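Long-range contacts in probable arabinosyltransferase B (Mycobacterium tuberculosis H37Rv, PDB 7BVF), which transfers arabinose units to build the arabinan of the cell-wall polysaccharide arabinogalactan, as a membrane-embedded glycosyltransferase: residues 76-82 with 201-207; 619-623 with 691-695; 628-632 with 702-707. All coordinates share one frame; numbering follows the deposited sequence.

Interaction 1 (76-82 with 201-207); sequences PVDFTAT and AVSATID
Val77 N donates a hydrogen bond to Thr205 O, 2.7 Å long, and this is the firm polar link between the two segments. It is almost straight, with 171° at the hydrogen. Further along, Thr80 and Ser203 form an antiparallel hydrogen-bonded pair. Thr80 N reaches Ser203 O at 3.1 Å, and Ser203 N reaches Thr80 O at 3.0 Å. Both bonds are strongly bent and count as weak. The short strands 78-81 and 202-205 run antiparallel, with axes 4.9 Å apart.

CA-H...O contacts supplement these bonds. Val202 CA lies 3.3 Å from Thr80 O, and Phe79 CA lies 3.5 Å from Ser203 O. The carbonyls of this pair therefore each meet a CA-H as well as an N-H.

The apolar contacts lie on the face that carries Phe79, Ala81, Val202 and Ala204. The Phe79 ring has Ala204 CB at its edge, near the ring plane. Its CE1 atom meets Val202 CG1 at 3.8 Å. Val202 CG1 stands opposite the backbone N (chi1 -171°), which directs this branch to the phenyl ring. All four residues of this face are buried, and Trp58 and Leu99 touch Val202. The other face carries Asp78, Thr80, Ser203 and Thr205 and is partly exposed.

Beside the Val77-Thr205 bond, Val77 CG2 packs 3.6 Å from Asp207 OD1, and the two side chains cross at about a right angle. The charge of this carboxylate is met by a salt bridge from Asp207 OD1 to Arg209. Segment 76-82 also has backbone bonds to Ser152, Val150 and Ile148. The strands pair antiparallel in one sheet, with 202-214 also next to 49-56, consistent with the beta-sandwich of concanavalin-like domains.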
ATOM      1  N   PRO A  76     -37.631   7.092  -5.982  1.00 21.37           N
ATOM      2  CA  PRO A  76     -38.527   8.020  -6.679  1.00 21.37           C
ATOM      3  C   PRO A  76     -38.319   9.457  -6.239  1.00 21.37           C
ATOM      4  O   PRO A  76     -37.385   9.755  -5.493  1.00 21.37           O
ATOM      5  CB  PRO A  76     -39.915   7.510  -6.290  1.00 21.37           C
ATOM      6  CG  PRO A  76     -39.712   6.947  -4.940  1.00 21.37           C
ATOM      7  CD  PRO A  76     -38.338   6.338  -4.933  1.00 21.37           C
ATOM      8  N   VAL A  77     -39.170  10.360  -6.712  1.00 23.82           N
ATOM      9  CA  VAL A  77     -39.206  11.714  -6.173  1.00 23.82           C
ATOM     10  C   VAL A  77     -40.233  11.827  -5.053  1.00 23.82           C
ATOM     11  O   VAL A  77     -39.957  12.414  -4.006  1.00 23.82           O
ATOM     12  CB  VAL A  77     -39.487  12.722  -7.304  1.00 23.82           C
ATOM     13  CG1 VAL A  77     -39.606  14.120  -6.751  1.00 23.82           C
ATOM     14  CG2 VAL A  77     -38.393  12.665  -8.338  1.00 23.82           C
ATOM     15  N   ASP A  78     -41.416  11.255  -5.253  1.00 24.50           N
ATOM     16  CA  ASP A  78     -42.483  11.207  -4.266  1.00 24.50           C
ATOM     17  C   ASP A  78     -42.917   9.765  -4.050  1.00 24.50           C
ATOM     18  O   ASP A  78     -42.462   8.847  -4.731  1.00 24.50           O
ATOM     19  CB  ASP A  78     -43.685  12.047  -4.710  1.00 24.50           C
ATOM     20  CG  ASP A  78     -43.434  13.532  -4.597  1.00 24.50           C
ATOM     21  OD1 ASP A  78     -44.413  14.305  -4.633  1.00 24.50           O
ATOM     22  OD2 ASP A  78     -42.260  13.929  -4.471  1.00 24.50           O
ATOM     23  N   PHE A  79     -43.806   9.573  -3.079  1.00 25.22           N
ATOM     24  CA  PHE A  79     -44.452   8.285  -2.873  1.00 25.22           C
ATOM     25  C   PHE A  79     -45.684   8.512  -2.013  1.00 25.22           C
ATOM     26  O   PHE A  79     -45.656   9.339  -1.104  1.00 25.22           O
ATOM     27  CB  PHE A  79     -43.503   7.284  -2.209  1.00 25.22           C
ATOM     28  CG  PHE A  79     -44.099   5.926  -2.011  1.00 25.22           C
ATOM     29  CD1 PHE A  79     -44.180   5.033  -3.060  1.00 25.22           C
ATOM     30  CD2 PHE A  79     -44.576   5.541  -0.773  1.00 25.22           C
ATOM     31  CE1 PHE A  79     -44.729   3.785  -2.883  1.00 25.22           C
ATOM     32  CE2 PHE A  79     -45.126   4.294  -0.590  1.00 25.22           C
ATOM     33  CZ  PHE A  79     -45.202   3.414  -1.647  1.00 25.22           C
ATOM     34  N   THR A  80     -46.763   7.789  -2.306  1.00 27.59           N
ATOM     35  CA  THR A  80     -48.022   8.006  -1.595  1.00 27.59           C
ATOM     36  C   THR A  80     -48.863   6.744  -1.661  1.00 27.59           C
ATOM     37  O   THR A  80     -49.131   6.244  -2.753  1.00 27.59           O
ATOM     38  CB  THR A  80     -48.796   9.182  -2.191  1.00 27.59           C
ATOM     39  OG1 THR A  80     -47.915  10.290  -2.409  1.00 27.59           O
ATOM     40  CG2 THR A  80     -49.916   9.609  -1.258  1.00 27.59           C
ATOM     41  N   ALA A  81     -49.291   6.247  -0.504  1.00 28.51           N
ATOM     42  CA  ALA A  81     -50.178   5.097  -0.416  1.00 28.51           C
ATOM     43  C   ALA A  81     -51.370   5.448   0.459  1.00 28.51           C
ATOM     44  O   ALA A  81     -51.253   6.253   1.385  1.00 28.51           O
ATOM     45  CB  ALA A  81     -49.453   3.879   0.149  1.00 28.51           C
ATOM     46  N   THR A  82     -52.516   4.828   0.175  1.00 35.84           N
ATOM     47  CA  THR A  82     -53.761   5.171   0.855  1.00 35.84           C
ATOM     48  C   THR A  82     -54.305   4.049   1.725  1.00 35.84           C
ATOM     49  O   THR A  82     -54.614   4.294   2.894  1.00 35.84           O
ATOM     50  CB  THR A  82     -54.826   5.604  -0.160  1.00 35.84           C
ATOM     51  OG1 THR A  82     -54.494   6.901  -0.668  1.00 35.84           O
ATOM     52  CG2 THR A  82     -56.186   5.676   0.505  1.00 35.84           C
ATOM     53  N   ALA A 201     -54.797   2.996  -3.443  1.00 33.46           N
ATOM     54  CA  ALA A 201     -54.163   3.777  -4.503  1.00 33.46           C
ATOM     55  C   ALA A 201     -52.720   4.076  -4.120  1.00 33.46           C
ATOM     56  O   ALA A 201     -52.477   4.775  -3.135  1.00 33.46           O
ATOM     57  CB  ALA A 201     -54.936   5.062  -4.753  1.00 33.46           C
ATOM     58  N   VAL A 202     -51.780   3.567  -4.907  1.00 28.95           N
ATOM     59  CA  VAL A 202     -50.375   3.915  -4.783  1.00 28.95           C
ATOM     60  C   VAL A 202     -50.023   4.871  -5.915  1.00 28.95           C
ATOM     61  O   VAL A 202     -50.661   4.888  -6.968  1.00 28.95           O
ATOM     62  CB  VAL A 202     -49.482   2.658  -4.807  1.00 28.95           C
ATOM     63  CG1 VAL A 202     -48.049   2.997  -4.456  1.00 28.95           C
ATOM     64  CG2 VAL A 202     -50.024   1.635  -3.852  1.00 28.95           C
ATOM     65  N   SER A 203     -48.999   5.690  -5.696  1.00 28.09           N
ATOM     66  CA  SER A 203     -48.595   6.674  -6.698  1.00 28.09           C
ATOM     67  C   SER A 203     -47.160   7.091  -6.440  1.00 28.09           C
ATOM     68  O   SER A 203     -46.860   7.638  -5.377  1.00 28.09           O
ATOM     69  CB  SER A 203     -49.517   7.885  -6.665  1.00 28.09           C
ATOM     70  OG  SER A 203     -49.095   8.864  -7.595  1.00 28.09           O
ATOM     71  N   ALA A 204     -46.280   6.842  -7.403  1.00 26.17           N
ATOM     72  CA  ALA A 204     -44.899   7.285  -7.335  1.00 26.17           C
ATOM     73  C   ALA A 204     -44.609   8.231  -8.491  1.00 26.17           C
ATOM     74  O   ALA A 204     -45.351   8.293  -9.472  1.00 26.17           O
ATOM     75  CB  ALA A 204     -43.927   6.103  -7.365  1.00 26.17           C
ATOM     76  N   THR A 205     -43.516   8.978  -8.359  1.00 24.27           N
ATOM     77  CA  THR A 205     -43.098   9.957  -9.357  1.00 24.27           C
ATOM     78  C   THR A 205     -41.641   9.685  -9.694  1.00 24.27           C
ATOM     79  O   THR A 205     -40.760   9.875  -8.851  1.00 24.27           O
ATOM     80  CB  THR A 205     -43.284  11.382  -8.844  1.00 24.27           C
ATOM     81  OG1 THR A 205     -44.681  11.652  -8.689  1.00 24.27           O
ATOM     82  CG2 THR A 205     -42.700  12.374  -9.816  1.00 24.27           C
ATOM     83  N   ILE A 206     -41.390   9.247 -10.918  1.00 25.74           N
ATOM     84  CA  ILE A 206     -40.069   8.772 -11.309  1.00 25.74           C
ATOM     85  C   ILE A 206     -39.187   9.955 -11.675  1.00 25.74           C
ATOM     86  O   ILE A 206     -39.648  10.940 -12.264  1.00 25.74           O
ATOM     87  CB  ILE A 206     -40.190   7.773 -12.471  1.00 25.74           C
ATOM     88  CG1 ILE A 206     -41.291   6.764 -12.169  1.00 25.74           C
ATOM     89  CG2 ILE A 206     -38.882   7.057 -12.693  1.00 25.74           C
ATOM     90  CD1 ILE A 206     -41.473   5.733 -13.237  1.00 25.74           C
ATOM     91  N   ASP A 207     -37.903   9.856 -11.328  1.00 27.73           N
ATOM     92  CA  ASP A 207     -36.951  10.951 -11.506  1.00 27.73           C
ATOM     93  C   ASP A 207     -36.358  10.882 -12.910  1.00 27.73           C
ATOM     94  O   ASP A 207     -35.239  10.417 -13.131  1.00 27.73           O
ATOM     95  CB  ASP A 207     -35.873  10.889 -10.434  1.00 27.73           C
ATOM     96  CG  ASP A 207     -34.890  12.032 -10.528  1.00 27.73           C
ATOM     97  OD1 ASP A 207     -35.231  13.150 -10.092  1.00 27.73           O
ATOM     98  OD2 ASP A 207     -33.770  11.811 -11.031  1.00 27.73           O
TER

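Interaction 2 (619-623 with 691-695); sequences LRWSR and RGAGE
Trp621 and Arg691 meet across a wide backbone gap, with their CA atoms 7.7 Å apart, while Ser622 and Gly694 come within 6.1 Å CA to CA. Trp621 holds the N-cap position of helix 622-639. Segment 691-695 is an irregular loop after helix 668-687.

The main side-chain contact is a cation-pi interaction. The Arg691 guanidinium sits over one face of the indole. Its CZ atom is 4.0 Å from the centroid of the Trp621 six-membered ring and only 4° off the ring normal. The two planes are tilted by 43°, so the group is not stacked flat. It leans in with one nitrogen leading, and Arg691 NH1 is 3.2 Å from Trp621 CD2. The bends at chi2 and chi3 of Arg691, both 67°, fold its chain back over the indole.

The opposite indole face is covered from within its own segment. Arg623 CB lies over the ring, and the Arg623 guanidinium has Trp621 CZ3 above one of its faces. The indole thus lies between two arginine side chains. Arg691 NH1 and Arg623 NH2 stay 6.8 Å apart. A basic side chain of another protein chain also packs on Trp621.

Ser622 faces Gly694 and Glu695, but its exact position is doubtful. The Glu695 side chain bends at chi2 to bring its carboxylate toward Ser622. Any bond from Ser622 OG to Glu695 OE2 is weak and not settled. Leu686 of helix 668-687 also touches Ser622.

Arg623 belongs to a cardiolipin pocket, where its NH1 is a long, weak ionic partner of the lipid. The Trp621 side chain is about 5 Å from cardiolipin. Tryptophan and arginine gathered beside a phospholipid in this way are typical of the interfacial belt of a membrane protein.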
ATOM      1  N   LEU A 619      28.172  15.856 -27.735  1.00 16.98           N
ATOM      2  CA  LEU A 619      28.733  15.390 -26.471  1.00 16.98           C
ATOM      3  C   LEU A 619      30.080  14.758 -26.806  1.00 16.98           C
ATOM      4  O   LEU A 619      30.142  13.619 -27.272  1.00 16.98           O
ATOM      5  CB  LEU A 619      27.787  14.409 -25.790  1.00 16.98           C
ATOM      6  CG  LEU A 619      27.747  14.382 -24.267  1.00 16.98           C
ATOM      7  CD1 LEU A 619      27.329  15.725 -23.745  1.00 16.98           C
ATOM      8  CD2 LEU A 619      26.778  13.326 -23.800  1.00 16.98           C
ATOM      9  N   ARG A 620      31.156  15.502 -26.559  1.00 18.70           N
ATOM     10  CA  ARG A 620      32.457  15.202 -27.141  1.00 18.70           C
ATOM     11  C   ARG A 620      33.308  14.244 -26.319  1.00 18.70           C
ATOM     12  O   ARG A 620      34.219  13.627 -26.878  1.00 18.70           O
ATOM     13  CB  ARG A 620      33.236  16.501 -27.359  1.00 18.70           C
ATOM     14  CG  ARG A 620      32.504  17.518 -28.212  1.00 18.70           C
ATOM     15  CD  ARG A 620      33.058  18.916 -28.025  1.00 18.70           C
ATOM     16  NE  ARG A 620      32.488  19.586 -26.863  1.00 18.70           N
ATOM     17  CZ  ARG A 620      32.724  20.853 -26.545  1.00 18.70           C
ATOM     18  NH1 ARG A 620      33.520  21.587 -27.306  1.00 18.70           N
ATOM     19  NH2 ARG A 620      32.167  21.389 -25.472  1.00 18.70           N
ATOM     20  N   TRP A 621      33.051  14.102 -25.025  1.00 21.06           N
ATOM     21  CA  TRP A 621      33.864  13.257 -24.162  1.00 21.06           C
ATOM     22  C   TRP A 621      33.220  11.887 -24.008  1.00 21.06           C
ATOM     23  O   TRP A 621      32.002  11.776 -23.862  1.00 21.06           O
ATOM     24  CB  TRP A 621      34.060  13.905 -22.792  1.00 21.06           C
ATOM     25  CG  TRP A 621      35.117  13.260 -21.953  1.00 21.06           C
ATOM     26  CD1 TRP A 621      36.062  12.373 -22.365  1.00 21.06           C
ATOM     27  CD2 TRP A 621      35.336  13.454 -20.554  1.00 21.06           C
ATOM     28  NE1 TRP A 621      36.852  11.997 -21.312  1.00 21.06           N
ATOM     29  CE2 TRP A 621      36.427  12.650 -20.187  1.00 21.06           C
ATOM     30  CE3 TRP A 621      34.716  14.231 -19.577  1.00 21.06           C
ATOM     31  CZ2 TRP A 621      36.911  12.601 -18.887  1.00 21.06           C
ATOM     32  CZ3 TRP A 621      35.197  14.179 -18.287  1.00 21.06           C
ATOM     33  CH2 TRP A 621      36.283  13.371 -17.953  1.00 21.06           C
ATOM     34  N   SER A 622      34.052  10.844 -24.035  1.00 22.08           N
ATOM     35  CA  SER A 622      33.544   9.477 -24.011  1.00 22.08           C
ATOM     36  C   SER A 622      32.917   9.120 -22.674  1.00 22.08           C
ATOM     37  O   SER A 622      32.020   8.272 -22.626  1.00 22.08           O
ATOM     38  CB  SER A 622      34.671   8.502 -24.326  1.00 22.08           C
ATOM     39  OG  SER A 622      35.180   8.723 -25.624  1.00 22.08           O
ATOM     40  N   ARG A 623      33.380   9.730 -21.583  1.00 20.33           N
ATOM     41  CA  ARG A 623      32.832   9.413 -20.270  1.00 20.33           C
ATOM     42  C   ARG A 623      31.347   9.737 -20.198  1.00 20.33           C
ATOM     43  O   ARG A 623      30.558   8.955 -19.657  1.00 20.33           O
ATOM     44  CB  ARG A 623      33.595  10.171 -19.192  1.00 20.33           C
ATOM     45  CG  ARG A 623      33.190   9.815 -17.784  1.00 20.33           C
ATOM     46  CD  ARG A 623      33.489  10.950 -16.833  1.00 20.33           C
ATOM     47  NE  ARG A 623      32.551  12.049 -17.002  1.00 20.33           N
ATOM     48  CZ  ARG A 623      32.608  13.190 -16.329  1.00 20.33           C
ATOM     49  NH1 ARG A 623      31.708  14.133 -16.550  1.00 20.33           N
ATOM     50  NH2 ARG A 623      33.562  13.387 -15.437  1.00 20.33           N
ATOM     51  N   ARG A 691      41.950  11.758 -20.860  1.00 33.87           N
ATOM     52  CA  ARG A 691      41.144  12.630 -21.714  1.00 33.87           C
ATOM     53  C   ARG A 691      41.064  12.152 -23.164  1.00 33.87           C
ATOM     54  O   ARG A 691      40.279  12.681 -23.957  1.00 33.87           O
ATOM     55  CB  ARG A 691      41.700  14.057 -21.637  1.00 33.87           C
ATOM     56  CG  ARG A 691      40.985  15.104 -22.472  1.00 33.87           C
ATOM     57  CD  ARG A 691      39.583  15.385 -21.978  1.00 33.87           C
ATOM     58  NE  ARG A 691      39.591  16.022 -20.670  1.00 33.87           N
ATOM     59  CZ  ARG A 691      38.500  16.286 -19.964  1.00 33.87           C
ATOM     60  NH1 ARG A 691      37.310  15.982 -20.454  1.00 33.87           N
ATOM     61  NH2 ARG A 691      38.596  16.868 -18.779  1.00 33.87           N
ATOM     62  N   GLY A 692      41.822  11.122 -23.518  1.00 38.59           N
ATOM     63  CA  GLY A 692      41.780  10.607 -24.871  1.00 38.59           C
ATOM     64  C   GLY A 692      41.782   9.095 -24.898  1.00 38.59           C
ATOM     65  O   GLY A 692      42.223   8.481 -25.873  1.00 38.59           O
ATOM     66  N   ALA A 693      41.286   8.484 -23.822  1.00 38.99           N
ATOM     67  CA  ALA A 693      41.383   7.038 -23.679  1.00 38.99           C
ATOM     68  C   ALA A 693      40.451   6.322 -24.648  1.00 38.99           C
ATOM     69  O   ALA A 693      40.904   5.589 -25.535  1.00 38.99           O
ATOM     70  CB  ALA A 693      41.075   6.637 -22.237  1.00 38.99           C
ATOM     71  N   GLY A 694      39.147   6.520 -24.498  1.00 39.43           N
ATOM     72  CA  GLY A 694      38.212   5.832 -25.362  1.00 39.43           C
ATOM     73  C   GLY A 694      37.805   6.651 -26.566  1.00 39.43           C
ATOM     74  O   GLY A 694      36.899   7.482 -26.481  1.00 39.43           O
ATOM     75  N   GLU A 695      38.461   6.411 -27.702  1.00 44.27           N
ATOM     76  CA  GLU A 695      38.126   7.105 -28.939  1.00 44.27           C
ATOM     77  C   GLU A 695      38.195   6.183 -30.150  1.00 44.27           C
ATOM     78  O   GLU A 695      38.169   6.678 -31.283  1.00 44.27           O
ATOM     79  CB  GLU A 695      39.048   8.312 -29.163  1.00 44.27           C
ATOM     80  CG  GLU A 695      38.980   9.386 -28.085  1.00 44.27           C
ATOM     81  CD  GLU A 695      37.696  10.191 -28.135  1.00 44.27           C
ATOM     82  OE1 GLU A 695      37.058  10.219 -29.205  1.00 44.27           O
ATOM     83  OE2 GLU A 695      37.324  10.794 -27.105  1.00 44.27           O
TER

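Interaction 3 (628-632 with 702-707); sequences FLAAL and LTTAPV
Pro706 fits against Leu629 and Leu632 where helix 622-639 meets the start of helix 706-727, both predicted to span the membrane, in this GT-C family protein. Helix 622-639 supplies one surface. The other is the loop 702-705 and the start of helix 706-727.

Leu629 and Leu632 are one turn or so apart on the helix. The proline ring is the bump, set against the shallow hollow lined by Phe628, Leu629 and Leu632. Pro706 CB touches Leu632 CD1 at 3.7 Å and Leu629 CD1 at 3.9 Å. The Phe628 ring presents an edge, near the ring plane, to Pro706 CG and Val707 CG2. Val707 CG2 also reaches Leu632 CD1 at 4.2 Å, so this methyl lies against both Phe628 and Leu632.

The two methyls of Leu629 divide the work. CD1 faces the proline, while CD2 turns to the loop and also nears Thr703 CG2. Thr703 OG1 bonds to Ile699 O. Thr552 of helix 537-559 touches Phe628, and Ile545 and Leu548 touch Leu632.

Leu702 brings its side chain across that of Leu629 at about a right angle. Its CG stands between the backbone N and the carbonyl carbon (chi1 63°), and Leu702 CD1 ends 3.6 Å from Leu629 CD2.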
ATOM      1  N   PHE A 628      25.609   7.896 -20.279  1.00 20.62           N
ATOM      2  CA  PHE A 628      24.259   7.816 -20.833  1.00 20.62           C
ATOM      3  C   PHE A 628      23.897   6.385 -21.213  1.00 20.62           C
ATOM      4  O   PHE A 628      22.763   5.942 -20.986  1.00 20.62           O
ATOM      5  CB  PHE A 628      24.119   8.738 -22.041  1.00 20.62           C
ATOM      6  CG  PHE A 628      22.741   8.742 -22.636  1.00 20.62           C
ATOM      7  CD1 PHE A 628      21.695   9.373 -21.991  1.00 20.62           C
ATOM      8  CD2 PHE A 628      22.490   8.107 -23.839  1.00 20.62           C
ATOM      9  CE1 PHE A 628      20.430   9.377 -22.535  1.00 20.62           C
ATOM     10  CE2 PHE A 628      21.226   8.108 -24.385  1.00 20.62           C
ATOM     11  CZ  PHE A 628      20.196   8.742 -23.732  1.00 20.62           C
ATOM     12  N   LEU A 629      24.842   5.645 -21.793  1.00 20.30           N
ATOM     13  CA  LEU A 629      24.581   4.247 -22.127  1.00 20.30           C
ATOM     14  C   LEU A 629      24.296   3.417 -20.877  1.00 20.30           C
ATOM     15  O   LEU A 629      23.396   2.566 -20.874  1.00 20.30           O
ATOM     16  CB  LEU A 629      25.765   3.672 -22.897  1.00 20.30           C
ATOM     17  CG  LEU A 629      25.564   2.322 -23.570  1.00 20.30           C
ATOM     18  CD1 LEU A 629      24.516   2.424 -24.656  1.00 20.30           C
ATOM     19  CD2 LEU A 629      26.874   1.832 -24.138  1.00 20.30           C
ATOM     20  N   ALA A 630      25.053   3.650 -19.803  1.00 20.77           N
ATOM     21  CA  ALA A 630      24.804   2.933 -18.558  1.00 20.77           C
ATOM     22  C   ALA A 630      23.441   3.291 -17.977  1.00 20.77           C
ATOM     23  O   ALA A 630      22.759   2.434 -17.402  1.00 20.77           O
ATOM     24  CB  ALA A 630      25.909   3.232 -17.551  1.00 20.77           C
ATOM     25  N   ALA A 631      23.024   4.550 -18.119  1.00 21.28           N
ATOM     26  CA  ALA A 631      21.691   4.933 -17.665  1.00 21.28           C
ATOM     27  C   ALA A 631      20.609   4.217 -18.465  1.00 21.28           C
ATOM     28  O   ALA A 631      19.590   3.794 -17.908  1.00 21.28           O
ATOM     29  CB  ALA A 631      21.515   6.445 -17.762  1.00 21.28           C
ATOM     30  N   LEU A 632      20.814   4.072 -19.776  1.00 21.62           N
ATOM     31  CA  LEU A 632      19.867   3.315 -20.593  1.00 21.62           C
ATOM     32  C   LEU A 632      19.776   1.864 -20.137  1.00 21.62           C
ATOM     33  O   LEU A 632      18.680   1.295 -20.057  1.00 21.62           O
ATOM     34  CB  LEU A 632      20.270   3.376 -22.063  1.00 21.62           C
ATOM     35  CG  LEU A 632      19.511   4.350 -22.957  1.00 21.62           C
ATOM     36  CD1 LEU A 632      20.139   4.384 -24.326  1.00 21.62           C
ATOM     37  CD2 LEU A 632      18.059   3.952 -23.053  1.00 21.62           C
ATOM     38  N   LEU A 702      29.093   2.062 -31.080  1.00 34.17           N
ATOM     39  CA  LEU A 702      28.003   1.629 -30.212  1.00 34.17           C
ATOM     40  C   LEU A 702      27.399   2.762 -29.387  1.00 34.17           C
ATOM     41  O   LEU A 702      26.556   2.492 -28.527  1.00 34.17           O
ATOM     42  CB  LEU A 702      28.466   0.495 -29.290  1.00 34.17           C
ATOM     43  CG  LEU A 702      29.573   0.693 -28.256  1.00 34.17           C
ATOM     44  CD1 LEU A 702      29.004   1.127 -26.929  1.00 34.17           C
ATOM     45  CD2 LEU A 702      30.347  -0.594 -28.086  1.00 34.17           C
ATOM     46  N   THR A 703      27.789   4.016 -29.625  1.00 32.08           N
ATOM     47  CA  THR A 703      27.207   5.158 -28.928  1.00 32.08           C
ATOM     48  C   THR A 703      26.708   6.230 -29.892  1.00 32.08           C
ATOM     49  O   THR A 703      26.587   7.394 -29.506  1.00 32.08           O
ATOM     50  CB  THR A 703      28.209   5.766 -27.947  1.00 32.08           C
ATOM     51  OG1 THR A 703      29.439   6.038 -28.624  1.00 32.08           O
ATOM     52  CG2 THR A 703      28.471   4.818 -26.795  1.00 32.08           C
ATOM     53  N   THR A 704      26.416   5.863 -31.139  1.00 31.51           N
ATOM     54  CA  THR A 704      25.864   6.810 -32.099  1.00 31.51           C
ATOM     55  C   THR A 704      24.344   6.882 -32.036  1.00 31.51           C
ATOM     56  O   THR A 704      23.770   7.961 -32.218  1.00 31.51           O
ATOM     57  CB  THR A 704      26.298   6.446 -33.519  1.00 31.51           C
ATOM     58  OG1 THR A 704      26.202   5.029 -33.703  1.00 31.51           O
ATOM     59  CG2 THR A 704      27.720   6.896 -33.779  1.00 31.51           C
ATOM     60  N   ALA A 705      23.678   5.758 -31.786  1.00 26.43           N
ATOM     61  CA  ALA A 705      22.224   5.729 -31.718  1.00 26.43           C
ATOM     62  C   ALA A 705      21.752   4.555 -30.873  1.00 26.43           C
ATOM     63  O   ALA A 705      21.406   3.502 -31.419  1.00 26.43           O
ATOM     64  CB  ALA A 705      21.625   5.641 -33.120  1.00 26.43           C
ATOM     65  N   PRO A 706      21.740   4.682 -29.544  1.00 24.16           N
ATOM     66  CA  PRO A 706      21.270   3.574 -28.704  1.00 24.16           C
ATOM     67  C   PRO A 706      19.765   3.569 -28.473  1.00 24.16           C
ATOM     68  O   PRO A 706      19.167   2.505 -28.278  1.00 24.16           O
ATOM     69  CB  PRO A 706      22.038   3.790 -27.397  1.00 24.16           C
ATOM     70  CG  PRO A 706      22.273   5.253 -27.339  1.00 24.16           C
ATOM     71  CD  PRO A 706      22.313   5.780 -28.748  1.00 24.16           C
ATOM     72  N   VAL A 707      19.139   4.741 -28.509  1.00 23.14           N
ATOM     73  CA  VAL A 707      17.705   4.866 -28.255  1.00 23.14           C
ATOM     74  C   VAL A 707      16.898   4.224 -29.381  1.00 23.14           C
ATOM     75  O   VAL A 707      15.951   3.474 -29.091  1.00 23.14           O
ATOM     76  CB  VAL A 707      17.295   6.335 -28.055  1.00 23.14           C
ATOM     77  CG1 VAL A 707      15.825   6.426 -27.705  1.00 23.14           C
ATOM     78  CG2 VAL A 707      18.143   6.984 -26.983  1.00 23.14           C
TER

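How the interactions relate
Interactions 2 and 3 both use helix 622-639, with centres about 14 Å apart. Interaction 2 holds the start of that helix to a loop beside cardiolipin. Interaction 3 holds the next turns to the start of helix 706-727. The chemistry changes over this short distance, from arginine and tryptophan near the lipid to purely apolar side-chain packing. Interaction 1 lies on the opposite side of the chain's centre, about 72 Å from interaction 3 between centres. It joins strands by one firm and two weak backbone bonds, with apolar packing on one face. All three contacts are partly buried, but most touching residues of interaction 3 are buried, whereas half of those in interaction 2 are exposed.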